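Local coordinates for protein dTDP-4-dehydrorhamnose 3,5-epimerase (PDB 2B9U) that probably catalyses the epimerisation of dTDP-4-dehydro-6-deoxyglucose at positions 3 and 5 of the sugar, a step on the way to dTDP-L-rhamnose, and works as a homodimer, at residues L28-S33 / H107-I112. Residues are numbered along the deposited sequence; the frame is centred on the assembly and turned at random.
Sequences LEVFKS and HYMLWI
L28 and V30 meet H107 and M109 through their side chains and the V30 carbonyl oxygen, in a small, buried, largely apolar contact. L28 supplies a CH-pi contact: its CD2 stands 4.3 Å from the centroid of the H107 imidazole, 4° off the ring normal and so squarely over one face. Its other methyl, CD1, lies 4.2 Å from H107 CB, so the fork of the leucine spans both ring and stem of the histidine. Van der Waals packing joins V30 to M109, with V30 CG1 3.6 Å from M109 SD. With CG1 anti to the backbone N (chi1 180°), this methyl lies beside the sulfur. The thioether bends at chi3 (-82°), bringing M109 CE close to V30 O, at 3.1 Å. Within 28-33, the K32 ammonium pairs with the E29 carboxylate in a salt bridge whose hydrogen bonds are weak, K32 NZ to E29 OE1 3.3 Å, apart from the apolar patch. In this jelly-roll, cupin-type fold, strand 12-22 pairs with both 25-32 and 109-112; its P17 touches L28 and M109. F74 of strand 70-75 packs against V30, H107 and M109, while strand 25-32 continues the sheet into the second subunit by antiparallel pairing, with V30 against M49 of that subunit.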
loop_
_atom_site.group_PDB
_atom_site.type_symbol
_atom_site.label_atom_id
_atom_site.label_comp_id
_atom_site.label_asym_id
_atom_site.label_seq_id
_atom_site.Cartn_x
_atom_site.Cartn_y
_atom_site.Cartn_z
ATOM N N LEU A 28 8.426 6.612 5.495
ATOM C CA LEU A 28 8.494 7.123 4.139
ATOM C C LEU A 28 7.131 7.352 3.532
ATOM O O LEU A 28 6.166 6.609 3.809
ATOM C CB LEU A 28 9.268 6.171 3.211
ATOM C CG LEU A 28 8.767 4.744 2.994
ATOM C CD1 LEU A 28 9.065 4.362 1.567
ATOM C CD2 LEU A 28 9.436 3.748 3.980
ATOM N N GLU A 29 7.087 8.358 2.665
ATOM C CA GLU A 29 6.007 8.506 1.704
ATOM C C GLU A 29 6.302 7.579 0.534
ATOM O O GLU A 29 7.345 7.692 -0.125
ATOM C CB GLU A 29 5.858 9.974 1.258
ATOM C CG GLU A 29 5.628 10.906 2.435
ATOM C CD GLU A 29 5.543 12.392 2.070
ATOM O OE1 GLU A 29 6.349 12.876 1.249
ATOM O OE2 GLU A 29 4.661 13.078 2.626
ATOM N N VAL A 30 5.372 6.663 0.280
ATOM C CA VAL A 30 5.524 5.688 -0.770
ATOM C C VAL A 30 5.048 6.265 -2.125
ATOM O O VAL A 30 5.739 6.143 -3.120
ATOM C CB VAL A 30 4.802 4.362 -0.411
ATOM C CG1 VAL A 30 4.951 3.322 -1.521
ATOM C CG2 VAL A 30 5.311 3.823 0.942
ATOM N N PHE A 31 3.878 6.897 -2.132
ATOM C CA PHE A 31 3.276 7.429 -3.334
ATOM C C PHE A 31 2.560 8.725 -2.976
ATOM O O PHE A 31 1.966 8.820 -1.900
ATOM C CB PHE A 31 2.303 6.389 -3.919
ATOM C CG PHE A 31 1.184 6.978 -4.713
ATOM C CD1 PHE A 31 1.366 7.314 -6.041
ATOM C CD2 PHE A 31 -0.055 7.204 -4.131
ATOM C CE1 PHE A 31 0.341 7.859 -6.784
ATOM C CE2 PHE A 31 -1.091 7.737 -4.867
ATOM C CZ PHE A 31 -0.890 8.080 -6.195
ATOM N N LYS A 32 2.646 9.725 -3.864
ATOM C CA LYS A 32 1.901 10.995 -3.724
ATOM C C LYS A 32 1.364 11.435 -5.073
ATOM O O LYS A 32 2.124 11.597 -6.034
ATOM C CB LYS A 32 2.764 12.129 -3.162
ATOM C CG LYS A 32 3.315 11.914 -1.768
ATOM C CD LYS A 32 4.238 13.046 -1.358
ATOM C CE LYS A 32 3.484 14.264 -0.878
ATOM N NZ LYS A 32 4.422 15.165 -0.130
ATOM N N SER A 33 0.051 11.636 -5.126
ATOM C CA SER A 33 -0.663 11.900 -6.376
ATOM C C SER A 33 0.008 12.987 -7.234
ATOM O O SER A 33 0.254 12.779 -8.418
ATOM C CB SER A 33 -2.117 12.281 -6.079
ATOM O OG SER A 33 -2.785 12.677 -7.262
ATOM N N HIS A 107 13.571 -0.004 -0.684
ATOM C CA HIS A 107 12.204 0.526 -0.796
ATOM C C HIS A 107 11.925 1.172 -2.153
ATOM O O HIS A 107 11.075 2.052 -2.260
ATOM C CB HIS A 107 11.872 1.509 0.343
ATOM C CG HIS A 107 11.795 0.866 1.687
ATOM N ND1 HIS A 107 10.754 0.040 2.058
ATOM C CD2 HIS A 107 12.640 0.902 2.739
ATOM C CE1 HIS A 107 10.961 -0.401 3.285
ATOM N NE2 HIS A 107 12.101 0.102 3.719
ATOM N N TYR A 108 12.649 0.735 -3.188
ATOM C CA TYR A 108 12.388 1.196 -4.565
ATOM C C TYR A 108 11.115 0.583 -5.143
ATOM O O TYR A 108 10.653 -0.505 -4.717
ATOM C CB TYR A 108 13.556 0.865 -5.519
ATOM C CG TYR A 108 14.898 1.534 -5.232
ATOM C CD1 TYR A 108 14.990 2.677 -4.452
ATOM C CD2 TYR A 108 16.066 1.026 -5.787
ATOM C CE1 TYR A 108 16.221 3.289 -4.205
ATOM C CE2 TYR A 108 17.299 1.631 -5.553
ATOM C CZ TYR A 108 17.369 2.760 -4.765
ATOM O OH TYR A 108 18.598 3.350 -4.527
ATOM N N MET A 109 10.575 1.289 -6.133
ATOM C CA MET A 109 9.329 0.935 -6.794
ATOM C C MET A 109 9.568 0.945 -8.291
ATOM O O MET A 109 10.412 1.683 -8.773
ATOM C CB MET A 109 8.245 1.970 -6.470
ATOM C CG MET A 109 7.642 1.865 -5.070
ATOM S SD MET A 109 6.758 3.375 -4.638
ATOM C CE MET A 109 8.130 4.400 -4.085
ATOM N N LEU A 110 8.807 0.133 -9.009
ATOM C CA LEU A 110 8.804 0.119 -10.469
ATOM C C LEU A 110 7.409 0.485 -10.914
ATOM O O LEU A 110 6.423 -0.184 -10.517
ATOM C CB LEU A 110 9.059 -1.291 -10.987
ATOM C CG LEU A 110 10.234 -1.743 -11.838
ATOM C CD1 LEU A 110 9.688 -2.739 -12.846
ATOM C CD2 LEU A 110 10.962 -0.597 -12.534
ATOM N N TRP A 111 7.324 1.521 -11.749
ATOM C CA TRP A 111 6.094 1.829 -12.477
ATOM C C TRP A 111 6.135 1.136 -13.828
ATOM O O TRP A 111 7.097 1.294 -14.612
ATOM C CB TRP A 111 5.894 3.329 -12.633
ATOM C CG TRP A 111 5.021 3.734 -13.829
ATOM C CD1 TRP A 111 5.448 4.325 -14.989
ATOM C CD2 TRP A 111 3.594 3.581 -13.961
ATOM N NE1 TRP A 111 4.382 4.546 -15.832
ATOM C CE2 TRP A 111 3.235 4.087 -15.232
ATOM C CE3 TRP A 111 2.588 3.047 -13.135
ATOM C CZ2 TRP A 111 1.910 4.114 -15.684
ATOM C CZ3 TRP A 111 1.260 3.059 -13.601
ATOM C CH2 TRP A 111 0.940 3.589 -14.860
ATOM N N ILE A 112 5.089 0.349 -14.070
ATOM C CA ILE A 112 4.933 -0.459 -15.270
ATOM C C ILE A 112 3.616 -0.056 -15.975
ATOM O O ILE A 112 2.522 -0.458 -15.552
ATOM C CB ILE A 112 4.888 -1.976 -14.956
ATOM C CG1 ILE A 112 6.061 -2.409 -14.058
ATOM C CG2 ILE A 112 4.817 -2.797 -16.271
ATOM C CD1 ILE A 112 5.975 -3.844 -13.605
#